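Local coordinates for protein yahD a copper inducible hydrolase (Lactococcus lactis subsp. lactis, PDB 3OG9) that is a copper-inducible member of the alpha/beta hydrolase family, probably a hydrolase, and binds D-malate in its pocket, at residues E72-E77 and H134-E139; N111-A116 and I130-G135; I39-P44 and A200-L205; D15-L20 and V101-A106; H23-D28 and Q55-Y60. All coordinates share one frame; numbering follows the deposited sequence.

From the N terminus, contact 4 pairs 15-20, which runs into strand 19-22, with 101-106 at the start of strand 105-109, closing a loop of some 80 residues. Nested within that loop, contact 5 joins 23-28 to 55-60 at the malate pocket. Contact 3 ties 39-44, after helix 33-39, to the C-terminal helix 195-208; it crosses contacts 4 and 5 and encloses contacts 1 and 2. Contact 1 sets the residues leading into helix 76-97 against the loop after strand 129-133, and crosses contact 4. Contact 2 packs helix 111-121 on that same strand and shares His134 and Gly135 with contact 1. Contacts 1, 2 and 5 all touch the malate.

Contact 1: E72-E77 and H134-E139; sequences ENFDLE and HGMQLE. With MLT (D-malate), chain C.
Phe74 and Leu138 form the apolar centre of this contact, their side chains crossing at about a right angle. Leu138 CD2 makes a CH-pi contact over one face of the Phe74 ring, 3.8 Å from its centroid and displaced toward the CD2-CE2 bond at the rim. Phe74 CG is anti to the carbonyl carbon (chi1 -54°). CE1 is the ring atom nearest malate, and CZ that nearest Met136. Met136 arrives tip to tip: SD lies 3.9 Å from Phe74 CZ in an oblique Met-aromatic contact. Farther from the pocket, Leu76 CD2 packs 3.9 Å from Glu139 CB.

The polar approaches meet the ring at its edge. Leu138 O lies in the ring plane, 3.5 Å from Phe74 CD2, and the malate hydroxyl O3 is 3.4 Å from Phe74 CE1. Beyond the apolar part, the Glu139 carboxylate is held by Asn118 and by a salt bridge to Arg122.

An alanine in place of Phe74 would probably leave Leu138 CD2 and Met136 SD without their aromatic partner and open a gap beside the malate. No hydrogen bond spans the two segments, so apolar and ring-edge contacts shape this wall of the D-malate pocket.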
# COMPACT_ATOMS: atom_id res chain seq x y z
N GLU A 72 11.55 -6.95 -13.87
CA GLU A 72 12.90 -6.54 -14.28
C GLU A 72 13.10 -5.02 -14.25
O GLU A 72 14.24 -4.56 -14.20
CB GLU A 72 13.27 -7.08 -15.69
CG GLU A 72 13.36 -8.62 -15.78
CD GLU A 72 11.99 -9.30 -15.96
OE1 GLU A 72 10.96 -8.58 -16.08
OE2 GLU A 72 11.93 -10.57 -15.98
N ASN A 73 12.01 -4.25 -14.30
CA ASN A 73 12.14 -2.79 -14.21
C ASN A 73 12.20 -2.23 -12.80
O ASN A 73 12.41 -1.03 -12.63
CB ASN A 73 11.00 -2.09 -14.98
CG ASN A 73 11.37 -0.68 -15.43
OD1 ASN A 73 12.55 -0.34 -15.53
ND2 ASN A 73 10.38 0.14 -15.69
N PHE A 74 12.03 -3.07 -11.77
CA PHE A 74 12.00 -2.56 -10.39
C PHE A 74 13.41 -2.61 -9.82
O PHE A 74 14.03 -3.70 -9.75
CB PHE A 74 11.01 -3.36 -9.54
CG PHE A 74 9.61 -3.44 -10.11
CD1 PHE A 74 9.04 -2.35 -10.77
CD2 PHE A 74 8.82 -4.58 -9.91
CE1 PHE A 74 7.72 -2.42 -11.28
CE2 PHE A 74 7.52 -4.67 -10.42
CZ PHE A 74 6.96 -3.59 -11.11
N ASP A 75 13.93 -1.46 -9.43
CA ASP A 75 15.25 -1.39 -8.78
C ASP A 75 15.17 -1.85 -7.30
O ASP A 75 14.75 -1.11 -6.39
CB ASP A 75 15.84 0.01 -8.95
CG ASP A 75 17.21 0.17 -8.32
OD1 ASP A 75 17.60 -0.69 -7.50
OD2 ASP A 75 17.88 1.18 -8.63
N LEU A 76 15.55 -3.10 -7.08
CA LEU A 76 15.41 -3.72 -5.78
C LEU A 76 16.33 -3.14 -4.72
O LEU A 76 15.96 -3.12 -3.54
CB LEU A 76 15.58 -5.25 -5.88
CG LEU A 76 14.60 -5.93 -6.86
CD1 LEU A 76 14.83 -7.43 -6.87
CD2 LEU A 76 13.12 -5.58 -6.59
N GLU A 77 17.49 -2.63 -5.12
CA GLU A 77 18.32 -1.90 -4.15
C GLU A 77 17.61 -0.63 -3.66
O GLU A 77 17.59 -0.35 -2.45
CB GLU A 77 19.71 -1.59 -4.71
CG GLU A 77 20.64 -2.83 -4.66
CD GLU A 77 22.11 -2.52 -5.00
OE1 GLU A 77 22.49 -1.33 -5.10
OE2 GLU A 77 22.88 -3.49 -5.17
N HIS A 134 -5.02 -2.19 -6.86
CA HIS A 134 -4.19 -2.49 -8.03
C HIS A 134 -2.71 -2.69 -7.72
O HIS A 134 -1.82 -2.14 -8.40
CB HIS A 134 -4.45 -1.45 -9.13
CG HIS A 134 -5.89 -1.40 -9.50
ND1 HIS A 134 -6.51 -2.44 -10.16
CD2 HIS A 134 -6.87 -0.52 -9.19
CE1 HIS A 134 -7.80 -2.19 -10.26
NE2 HIS A 134 -8.04 -1.02 -9.68
N GLY A 135 -2.48 -3.50 -6.69
CA GLY A 135 -1.15 -3.88 -6.28
C GLY A 135 -0.62 -5.10 -7.04
O GLY A 135 -1.36 -5.80 -7.79
N MET A 136 0.67 -5.39 -6.81
CA MET A 136 1.34 -6.48 -7.48
C MET A 136 2.52 -6.94 -6.66
O MET A 136 2.93 -6.26 -5.73
CB MET A 136 1.83 -6.01 -8.85
CG MET A 136 2.98 -4.98 -8.81
SD MET A 136 3.16 -4.17 -10.41
CE MET A 136 3.37 -5.58 -11.44
N GLN A 137 3.08 -8.10 -7.04
CA GLN A 137 4.35 -8.54 -6.45
C GLN A 137 5.54 -7.77 -7.08
O GLN A 137 5.67 -7.74 -8.30
CB GLN A 137 4.49 -10.06 -6.66
CG GLN A 137 5.72 -10.62 -6.00
CD GLN A 137 6.06 -12.00 -6.45
OE1 GLN A 137 6.38 -12.22 -7.63
NE2 GLN A 137 6.00 -12.94 -5.52
N LEU A 138 6.40 -7.18 -6.26
CA LEU A 138 7.62 -6.50 -6.73
C LEU A 138 8.85 -7.42 -6.87
O LEU A 138 9.70 -7.21 -7.73
CB LEU A 138 7.95 -5.36 -5.75
CG LEU A 138 6.89 -4.27 -5.71
CD1 LEU A 138 7.37 -3.19 -4.80
CD2 LEU A 138 6.62 -3.73 -7.14
N GLU A 139 8.95 -8.43 -6.00
CA GLU A 139 10.08 -9.34 -5.98
C GLU A 139 9.66 -10.70 -5.39
O GLU A 139 8.70 -10.80 -4.61
CB GLU A 139 11.25 -8.72 -5.17
CG GLU A 139 10.80 -8.16 -3.83
CD GLU A 139 11.94 -7.94 -2.83
OE1 GLU A 139 13.10 -8.36 -3.15
OE2 GLU A 139 11.64 -7.39 -1.72
C1 MLT C . 5.39 0.15 -9.47
O1 MLT C . 6.40 0.83 -9.80
O2 MLT C . 5.09 0.00 -8.26
C2 MLT C . 4.55 -0.52 -10.53
O3 MLT C . 5.08 -0.33 -11.83
C3 MLT C . 3.09 -0.06 -10.47
C4 MLT C . 2.90 1.39 -10.84
O4 MLT C . 1.87 1.69 -11.47
O5 MLT C . 3.71 2.31 -10.54

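Contact 2: N111-A116 and I130-G135; sequences NGANVA and IIAFHG. With MLT (D-malate), chain C.
A close helix-on-strand packing joins Ala113 to Ala132 within the beta-alpha-beta unit of the alpha/beta hydrolase fold, made of strand 105-109, helix 111-121 and strand 129-133. The axes of helix 111-116 and strand 130-133 approach to 7.3 Å and run at 141° to each other, nearer antiparallel than parallel. Small residues permit this: Ala113 CB sits 3.9 Å from Ala132 CB. One turn on, Ile130 CD1 lies 3.7 Å from Ala116 O.

The pocket end is polar. Asn114 OD1 accepts from the backbone N of Met136 and lies close to Gly135 CA, while Asn114 ND2 donates to malate O2 at 2.8 Å and to a water that donates to His134 O. An alanine at Asn114 would probably leave the Met136 N-H without its acceptor and malate O2 with one donor fewer. Asn111 adds a second grip on the carboxylate: its ND2 donates to malate O2 at 2.9 Å, with an N-H...O angle of 164°.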
# COMPACT_ATOMS: atom_id res chain seq x y z
N ASN A 111 1.76 2.06 -7.20
CA ASN A 111 3.09 2.17 -6.54
C ASN A 111 3.06 2.13 -4.99
O ASN A 111 3.76 1.31 -4.37
CB ASN A 111 3.82 3.43 -7.05
CG ASN A 111 5.30 3.46 -6.68
OD1 ASN A 111 5.81 4.49 -6.25
ND2 ASN A 111 6.01 2.35 -6.91
N GLY A 112 2.25 2.98 -4.36
CA GLY A 112 2.14 2.96 -2.87
C GLY A 112 1.64 1.62 -2.30
O GLY A 112 2.12 1.15 -1.27
N ALA A 113 0.68 1.00 -2.97
CA ALA A 113 0.12 -0.29 -2.55
C ALA A 113 1.22 -1.37 -2.58
O ALA A 113 1.33 -2.21 -1.68
CB ALA A 113 -1.05 -0.67 -3.46
N ASN A 114 2.04 -1.32 -3.63
CA ASN A 114 3.14 -2.27 -3.84
C ASN A 114 4.17 -2.21 -2.75
O ASN A 114 4.67 -3.25 -2.28
CB ASN A 114 3.78 -2.00 -5.22
CG ASN A 114 2.83 -2.31 -6.35
OD1 ASN A 114 1.86 -3.01 -6.12
ND2 ASN A 114 3.11 -1.81 -7.57
N VAL A 115 4.47 -0.98 -2.33
CA VAL A 115 5.45 -0.70 -1.31
C VAL A 115 4.96 -1.15 0.06
O VAL A 115 5.72 -1.76 0.84
CB VAL A 115 5.86 0.80 -1.40
CG1 VAL A 115 6.37 1.38 -0.08
CG2 VAL A 115 6.89 0.95 -2.51
N ALA A 116 3.68 -0.87 0.34
CA ALA A 116 3.01 -1.32 1.60
C ALA A 116 3.03 -2.86 1.72
O ALA A 116 3.35 -3.44 2.78
CB ALA A 116 1.57 -0.81 1.66
N ILE A 130 -4.20 -4.18 5.51
CA ILE A 130 -3.80 -3.49 4.28
C ILE A 130 -4.96 -3.48 3.30
O ILE A 130 -5.63 -4.48 3.11
CB ILE A 130 -2.58 -4.18 3.62
CG1 ILE A 130 -1.34 -4.04 4.51
CG2 ILE A 130 -2.26 -3.56 2.21
CD1 ILE A 130 -0.05 -4.48 3.83
N ILE A 131 -5.19 -2.33 2.68
CA ILE A 131 -6.10 -2.19 1.57
C ILE A 131 -5.20 -1.77 0.41
O ILE A 131 -4.64 -0.66 0.43
CB ILE A 131 -7.17 -1.11 1.87
CG1 ILE A 131 -8.07 -1.62 3.01
CG2 ILE A 131 -8.05 -0.78 0.61
CD1 ILE A 131 -9.08 -0.64 3.57
N ALA A 132 -5.04 -2.67 -0.57
CA ALA A 132 -4.12 -2.41 -1.71
C ALA A 132 -4.92 -2.34 -2.99
O ALA A 132 -5.42 -3.36 -3.44
CB ALA A 132 -3.09 -3.52 -1.83
N PHE A 133 -5.06 -1.16 -3.58
CA PHE A 133 -5.73 -1.03 -4.88
C PHE A 133 -4.76 -1.19 -6.02
O PHE A 133 -3.79 -0.43 -6.13
CB PHE A 133 -6.46 0.30 -5.00
CG PHE A 133 -7.51 0.54 -3.93
CD1 PHE A 133 -8.69 -0.20 -3.91
CD2 PHE A 133 -7.33 1.54 -2.96
CE1 PHE A 133 -9.68 0.04 -2.90
CE2 PHE A 133 -8.31 1.78 -1.96
CZ PHE A 133 -9.47 1.03 -1.93
N HIS A 134 -5.02 -2.19 -6.86
CA HIS A 134 -4.19 -2.49 -8.03
C HIS A 134 -2.71 -2.69 -7.72
O HIS A 134 -1.82 -2.14 -8.40
CB HIS A 134 -4.45 -1.45 -9.13
CG HIS A 134 -5.89 -1.40 -9.50
ND1 HIS A 134 -6.51 -2.44 -10.16
CD2 HIS A 134 -6.87 -0.52 -9.19
CE1 HIS A 134 -7.80 -2.19 -10.26
NE2 HIS A 134 -8.04 -1.02 -9.68
N GLY A 135 -2.48 -3.50 -6.69
CA GLY A 135 -1.15 -3.88 -6.28
C GLY A 135 -0.62 -5.10 -7.04
O GLY A 135 -1.36 -5.80 -7.79
C1 MLT C . 5.39 0.15 -9.47
O1 MLT C . 6.40 0.83 -9.80
O2 MLT C . 5.09 0.00 -8.26
C2 MLT C . 4.55 -0.52 -10.53
O3 MLT C . 5.08 -0.33 -11.83
C3 MLT C . 3.09 -0.06 -10.47
C4 MLT C . 2.90 1.39 -10.84
O4 MLT C . 1.87 1.69 -11.47
O5 MLT C . 3.71 2.31 -10.54
O HOH W 1 0.72 -2.09 -9.37

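Contact 3: I39-P44 and A200-L205; sequences IAPSHP and AAKKWL. Unlike the reference sequence in segment 200-205: Lys202 (reference Asn).
Leu205 and Ile39 cross at about a right angle where the end of helix 33-39 meets the C-terminal helix. The touching branches are Ile39 CG2 and Leu205 CD2, 4.1 Å apart. Leu205 CD2 also packs 3.7 Å from Ala40 CB. The other branch of Ile39 ends at CD1, which lies 4.4 Å from Ala201 CB, one helical turn before Leu205.

On the outer side, Lys202 crosses Pro41 at about a right angle. Its chain is extended as far as CE and bends only at the last torsion, chi4 65°, which brings NZ to 3.5 Å from Pro41 CG. Lys202 NZ donates a hydrogen bond to Met38 O, the backbone carbonyl just before the segment.

No direct hydrogen bond links the segments, but a water bridges them by donating to Ile39 O at 2.6 Å and to Lys202 O. Beyond Ile39, a type II turn from Ala40 to His43 redirects the chain toward strand 45-48.

The contact lies away from the malate pocket, on one side of the central sheet. Ile39 reaches Ile131 and Phe133 of strand 129-133, Ala201 packs on Phe133 and on Phe153 of strand 151-156, and Trp204 continues the helix's cover across strands 129-133, 151-156 and 181-186.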
# COMPACT_ATOMS: atom_id res chain seq x y z
N ILE A 39 -13.43 5.59 2.96
CA ILE A 39 -13.21 4.23 3.39
C ILE A 39 -13.30 4.05 4.91
O ILE A 39 -13.91 3.09 5.41
CB ILE A 39 -11.84 3.74 2.89
CG1 ILE A 39 -11.83 3.66 1.36
CG2 ILE A 39 -11.45 2.36 3.52
CD1 ILE A 39 -10.43 3.41 0.78
N ALA A 40 -12.69 4.98 5.65
CA ALA A 40 -12.59 4.87 7.10
C ALA A 40 -12.93 6.22 7.72
O ALA A 40 -12.03 6.92 8.18
CB ALA A 40 -11.18 4.45 7.49
N PRO A 41 -14.23 6.61 7.71
CA PRO A 41 -14.60 7.93 8.23
C PRO A 41 -14.12 8.14 9.67
O PRO A 41 -14.24 7.22 10.48
CB PRO A 41 -16.14 7.91 8.18
CG PRO A 41 -16.46 7.01 7.05
CD PRO A 41 -15.41 5.89 7.18
N SER A 42 -13.58 9.33 9.95
CA SER A 42 -13.17 9.74 11.31
C SER A 42 -11.78 9.22 11.75
O SER A 42 -11.28 9.61 12.80
CB SER A 42 -14.21 9.34 12.38
OG SER A 42 -15.56 9.70 12.07
N HIS A 43 -11.17 8.32 10.98
CA HIS A 43 -9.87 7.76 11.39
C HIS A 43 -8.76 8.79 11.14
O HIS A 43 -8.79 9.46 10.12
CB HIS A 43 -9.55 6.45 10.65
CG HIS A 43 -10.40 5.29 11.08
ND1 HIS A 43 -9.87 4.15 11.65
CD2 HIS A 43 -11.73 5.06 10.98
CE1 HIS A 43 -10.84 3.28 11.91
NE2 HIS A 43 -11.98 3.80 11.49
N PRO A 44 -7.79 8.89 12.06
CA PRO A 44 -6.64 9.76 11.82
C PRO A 44 -5.95 9.35 10.50
O PRO A 44 -5.96 8.16 10.14
CB PRO A 44 -5.69 9.45 12.98
CG PRO A 44 -6.62 8.94 14.09
CD PRO A 44 -7.71 8.18 13.35
N ALA A 200 -16.26 -1.05 -2.04
CA ALA A 200 -16.04 -2.43 -1.65
C ALA A 200 -15.08 -2.49 -0.44
O ALA A 200 -15.28 -3.26 0.52
CB ALA A 200 -15.50 -3.24 -2.81
N ALA A 201 -14.05 -1.64 -0.47
CA ALA A 201 -13.07 -1.58 0.63
C ALA A 201 -13.69 -1.00 1.90
O ALA A 201 -13.49 -1.52 3.02
CB ALA A 201 -11.86 -0.75 0.20
N LYS A 202 -14.49 0.06 1.73
CA LYS A 202 -15.32 0.63 2.82
C LYS A 202 -16.19 -0.44 3.49
O LYS A 202 -16.23 -0.58 4.73
CB LYS A 202 -16.21 1.75 2.24
CG LYS A 202 -17.08 2.50 3.28
CD LYS A 202 -17.93 3.59 2.60
CE LYS A 202 -18.85 4.32 3.61
NZ LYS A 202 -18.08 5.10 4.65
N LYS A 203 -16.88 -1.21 2.68
CA LYS A 203 -17.73 -2.28 3.21
C LYS A 203 -16.90 -3.35 3.91
O LYS A 203 -17.23 -3.80 5.03
CB LYS A 203 -18.57 -2.87 2.08
CG LYS A 203 -19.49 -4.03 2.49
CD LYS A 203 -20.46 -4.29 1.32
CE LYS A 203 -20.84 -5.75 1.19
NZ LYS A 203 -21.14 -6.34 2.51
N TRP A 204 -15.82 -3.76 3.28
CA TRP A 204 -14.91 -4.75 3.87
C TRP A 204 -14.37 -4.28 5.21
O TRP A 204 -14.38 -5.05 6.19
CB TRP A 204 -13.76 -5.02 2.92
CG TRP A 204 -12.70 -5.94 3.45
CD1 TRP A 204 -12.73 -7.30 3.46
CD2 TRP A 204 -11.43 -5.56 4.02
NE1 TRP A 204 -11.55 -7.81 3.98
CE2 TRP A 204 -10.74 -6.76 4.33
CE3 TRP A 204 -10.82 -4.34 4.29
CZ2 TRP A 204 -9.47 -6.77 4.91
CZ3 TRP A 204 -9.51 -4.34 4.86
CH2 TRP A 204 -8.86 -5.55 5.13
N LEU A 205 -13.96 -3.02 5.30
CA LEU A 205 -13.46 -2.50 6.57
C LEU A 205 -14.51 -2.56 7.70
O LEU A 205 -14.16 -2.93 8.82
CB LEU A 205 -12.90 -1.08 6.44
CG LEU A 205 -12.03 -0.60 7.61
CD1 LEU A 205 -10.79 -1.46 7.83
CD2 LEU A 205 -11.59 0.82 7.37
O HOH W 2 -15.60 1.55 6.59

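Contact 4: D15-L20 and V101-A106; sequences DLAPLL and VHKMIA
Pro18 O receives the N-H of Ile105 at 2.9 Å, with an N-H...O angle of 167°. The CA of Met104 adds a CA-H...O contact to the same oxygen at 3.4 Å. One step further, Leu20 N donates to Ile105 O at 2.9 Å, and Leu19 CA makes a CA-H...O contact with that oxygen. Ile105 is thus bonded through both its N-H and its carbonyl to the residues on either side of Leu19, the register of a parallel bridge.

Leu19 pairs with Ile105 and Leu20 with Ala106, so strands 19-22 and 105-109 begin here as parallel neighbours in the central sheet of the alpha/beta hydrolase fold. Strand 45-48 lies on the other side of strand 19-22, and strand 129-133 on the other side of strand 105-109.

On one face, Leu19 and Ile105 lie side by side, pointing the same way, with Leu19 CD2 3.9 Å from Ile105 CD1. The opposite face carries Leu20, whose CB is 4.0 Å from Met104 SD; both residues also touch Val90 of helix 76-97. Before the strands, Pro18, in the conformer modelled here, crosses Lys103 and Met104 at about right angles, meeting Lys103 CB with its CD and Met104 CE with its CG. The Lys103 chain turns at chi3 (67°), which sets CE; Lys103 NZ lies 2.9 Å from Asp15 O.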
# COMPACT_ATOMS: atom_id res chain seq x y z
N ASP A 15 -8.87 7.92 19.14
CA ASP A 15 -8.91 6.52 19.62
C ASP A 15 -9.07 5.50 18.49
O ASP A 15 -8.96 4.29 18.72
CB ASP A 15 -10.01 6.33 20.69
CG ASP A 15 -9.84 7.25 21.89
OD1 ASP A 15 -10.59 8.23 22.00
OD2 ASP A 15 -8.95 7.02 22.74
N LEU A 16 -9.33 5.99 17.27
CA LEU A 16 -9.52 5.12 16.11
C LEU A 16 -8.19 4.80 15.43
O LEU A 16 -7.24 5.61 15.49
CB LEU A 16 -10.46 5.78 15.11
CG LEU A 16 -11.92 5.35 15.03
CD1 LEU A 16 -12.52 5.01 16.39
CD2 LEU A 16 -12.78 6.40 14.30
N ALA A 17 -8.13 3.64 14.80
CA ALA A 17 -6.93 3.15 14.11
C ALA A 17 -6.45 4.12 13.03
O ALA A 17 -7.25 4.63 12.24
CB ALA A 17 -7.19 1.79 13.49
N PRO A 18 -5.14 4.37 12.99
CA PRO A 18 -4.62 5.33 12.03
C PRO A 18 -4.54 4.71 10.64
O PRO A 18 -4.37 3.49 10.50
CB PRO A 18 -3.22 5.63 12.58
CG PRO A 18 -2.81 4.34 13.24
CD PRO A 18 -4.09 3.79 13.84
N LEU A 19 -4.67 5.56 9.63
CA LEU A 19 -4.51 5.14 8.24
C LEU A 19 -3.19 5.66 7.72
O LEU A 19 -2.89 6.84 7.93
CB LEU A 19 -5.65 5.72 7.38
CG LEU A 19 -7.06 5.59 7.97
CD1 LEU A 19 -8.01 6.32 7.06
CD2 LEU A 19 -7.47 4.11 8.19
N LEU A 20 -2.39 4.81 7.07
CA LEU A 20 -1.19 5.29 6.35
C LEU A 20 -1.50 5.28 4.85
O LEU A 20 -1.77 4.23 4.29
CB LEU A 20 0.02 4.36 6.60
CG LEU A 20 1.31 4.73 5.83
CD1 LEU A 20 1.86 6.06 6.37
CD2 LEU A 20 2.41 3.62 5.85
N VAL A 101 1.45 2.21 15.56
CA VAL A 101 1.78 1.54 14.31
C VAL A 101 1.11 0.17 14.23
O VAL A 101 0.60 -0.22 13.17
CB VAL A 101 3.31 1.47 14.15
CG1 VAL A 101 3.70 0.64 12.96
CG2 VAL A 101 3.87 2.89 14.00
N HIS A 102 1.04 -0.55 15.36
CA HIS A 102 0.40 -1.88 15.35
C HIS A 102 -1.11 -1.84 15.02
O HIS A 102 -1.71 -2.88 14.77
CB HIS A 102 0.65 -2.60 16.68
CG HIS A 102 -0.16 -2.05 17.81
ND1 HIS A 102 0.25 -0.98 18.58
CD2 HIS A 102 -1.38 -2.40 18.28
CE1 HIS A 102 -0.68 -0.69 19.47
NE2 HIS A 102 -1.68 -1.54 19.31
N LYS A 103 -1.72 -0.66 15.09
CA LYS A 103 -3.14 -0.50 14.75
C LYS A 103 -3.33 0.01 13.32
O LYS A 103 -4.45 0.08 12.82
CB LYS A 103 -3.82 0.50 15.69
CG LYS A 103 -3.87 0.09 17.17
CD LYS A 103 -4.67 1.11 18.02
CE LYS A 103 -6.18 1.13 17.69
NZ LYS A 103 -6.95 2.26 18.34
N MET A 104 -2.22 0.37 12.69
CA MET A 104 -2.24 1.04 11.40
C MET A 104 -2.86 0.22 10.26
O MET A 104 -2.62 -0.99 10.09
CB MET A 104 -0.81 1.48 11.06
CG MET A 104 -0.71 2.66 10.15
SD MET A 104 0.96 3.40 10.33
CE MET A 104 0.74 4.73 11.50
N ILE A 105 -3.68 0.92 9.47
CA ILE A 105 -4.31 0.35 8.28
C ILE A 105 -3.65 1.07 7.10
O ILE A 105 -3.80 2.27 6.96
CB ILE A 105 -5.80 0.60 8.25
CG1 ILE A 105 -6.49 -0.06 9.46
CG2 ILE A 105 -6.44 0.07 6.93
CD1 ILE A 105 -7.92 0.54 9.66
N ALA A 106 -2.89 0.33 6.30
CA ALA A 106 -2.29 0.90 5.10
C ALA A 106 -3.29 0.88 3.99
O ALA A 106 -3.96 -0.15 3.77
CB ALA A 106 -1.02 0.13 4.66

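Contact 5: H23-D28 and Q55-Y60; sequences HSTGGD and QGVNRY. With MLT (D-malate), chain C.
The D-malate pocket is bordered here by Thr25 and Arg59, whose side chains lie side by side and point the same way. Thr25 OG1 donates to malate O5 at 2.7 Å. The Arg59 guanidinium meets malate O1 at its edge, with NH1 and NH2 each donating at 2.8 Å, a forked grip on one carboxylate oxygen; a bend at chi3 (52°) swings NE out of the extended line.

The turn that carries Thr25, a type II turn from Ser24 to Gly27, follows strand 19-22 of the alpha/beta hydrolase fold. Gly26 N donates to Asn58 O at 2.8 Å, nearly straight at 174°, while Asn58 ND2 donates back to Gly27 O. The His23 and Tyr60 rings form an offset stack, centroids 4.6 Å apart and planes at 29°, with Tyr60 CE2 over the imidazole centre. His23 ND1 donates to Ser24 O, which also accepts from Gly27 N on the other face of the carbonyl plane. Tyr60 OH accepts from His23 N at 3.2 Å and also bonds to Ile48 O.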
# COMPACT_ATOMS: atom_id res chain seq x y z
N HIS A 23 0.57 6.89 -2.16
CA HIS A 23 0.08 7.31 -3.50
C HIS A 23 0.60 6.47 -4.68
O HIS A 23 1.54 5.68 -4.52
CB HIS A 23 0.43 8.81 -3.73
CG HIS A 23 1.91 9.10 -3.73
ND1 HIS A 23 2.74 8.77 -4.78
CD2 HIS A 23 2.70 9.68 -2.79
CE1 HIS A 23 3.98 9.13 -4.50
NE2 HIS A 23 3.98 9.70 -3.30
N SER A 24 -0.03 6.62 -5.85
CA SER A 24 0.44 5.95 -7.06
C SER A 24 1.57 6.74 -7.69
O SER A 24 1.90 7.83 -7.24
CB SER A 24 -0.71 5.86 -8.09
OG SER A 24 -1.11 7.19 -8.43
N THR A 25 2.13 6.21 -8.78
CA THR A 25 3.14 6.95 -9.53
C THR A 25 2.55 8.24 -10.01
O THR A 25 1.46 8.27 -10.60
CB THR A 25 3.64 6.12 -10.74
OG1 THR A 25 4.25 4.92 -10.27
CG2 THR A 25 4.68 6.90 -11.55
N GLY A 26 3.27 9.33 -9.74
CA GLY A 26 2.83 10.65 -10.15
C GLY A 26 1.88 11.28 -9.15
O GLY A 26 1.48 12.42 -9.35
N GLY A 27 1.46 10.54 -8.11
CA GLY A 27 0.62 11.09 -7.07
C GLY A 27 1.42 11.87 -6.06
O GLY A 27 2.65 12.06 -6.22
N ASP A 28 0.75 12.35 -5.03
CA ASP A 28 1.43 13.00 -3.92
C ASP A 28 0.71 12.71 -2.60
O ASP A 28 -0.25 11.95 -2.57
CB ASP A 28 1.60 14.51 -4.18
CG ASP A 28 0.27 15.26 -4.20
OD1 ASP A 28 -0.75 14.79 -3.62
OD2 ASP A 28 0.25 16.37 -4.79
N GLN A 55 12.37 13.00 -13.26
CA GLN A 55 11.59 13.80 -14.22
C GLN A 55 10.27 14.33 -13.66
O GLN A 55 9.25 14.39 -14.37
CB GLN A 55 11.38 13.03 -15.54
CG GLN A 55 12.71 12.56 -16.17
CD GLN A 55 12.54 11.89 -17.53
OE1 GLN A 55 11.65 11.05 -17.73
NE2 GLN A 55 13.43 12.24 -18.48
N GLY A 56 10.29 14.72 -12.39
CA GLY A 56 9.10 15.29 -11.73
C GLY A 56 7.92 14.33 -11.51
O GLY A 56 6.83 14.78 -11.19
N VAL A 57 8.13 13.02 -11.68
CA VAL A 57 7.10 12.00 -11.35
C VAL A 57 7.33 11.41 -9.95
O VAL A 57 8.30 10.73 -9.74
CB VAL A 57 7.13 10.87 -12.40
CG1 VAL A 57 6.06 9.89 -12.12
CG2 VAL A 57 6.96 11.44 -13.84
N ASN A 58 6.45 11.69 -8.99
CA ASN A 58 6.65 11.17 -7.63
C ASN A 58 6.51 9.65 -7.61
O ASN A 58 5.59 9.12 -8.22
CB ASN A 58 5.62 11.78 -6.66
CG ASN A 58 5.81 13.26 -6.46
OD1 ASN A 58 6.92 13.79 -6.63
ND2 ASN A 58 4.75 13.95 -6.04
N ARG A 59 7.41 8.96 -6.91
CA ARG A 59 7.40 7.49 -6.77
C ARG A 59 8.06 7.10 -5.45
O ARG A 59 8.81 7.89 -4.87
CB ARG A 59 8.20 6.80 -7.89
CG ARG A 59 7.52 6.69 -9.25
CD ARG A 59 8.43 5.92 -10.23
NE ARG A 59 8.83 4.66 -9.63
CZ ARG A 59 8.11 3.54 -9.67
NH1 ARG A 59 6.97 3.49 -10.34
NH2 ARG A 59 8.54 2.46 -9.04
N TYR A 60 7.82 5.87 -5.00
CA TYR A 60 8.47 5.36 -3.78
C TYR A 60 9.83 4.71 -3.99
O TYR A 60 10.60 4.59 -3.04
CB TYR A 60 7.56 4.41 -3.02
CG TYR A 60 6.44 5.16 -2.37
CD1 TYR A 60 6.63 5.81 -1.15
CD2 TYR A 60 5.19 5.30 -3.03
CE1 TYR A 60 5.59 6.55 -0.57
CE2 TYR A 60 4.16 6.03 -2.44
CZ TYR A 60 4.36 6.63 -1.23
OH TYR A 60 3.33 7.36 -0.66
C1 MLT C . 5.39 0.15 -9.47
O1 MLT C . 6.40 0.83 -9.80
O2 MLT C . 5.09 0.00 -8.26
C2 MLT C . 4.55 -0.52 -10.53
O3 MLT C . 5.08 -0.33 -11.83
C3 MLT C . 3.09 -0.06 -10.47
C4 MLT C . 2.90 1.39 -10.84
O4 MLT C . 1.87 1.69 -11.47
O5 MLT C . 3.71 2.31 -10.54
O HOH W 3 4.52 13.59 -9.61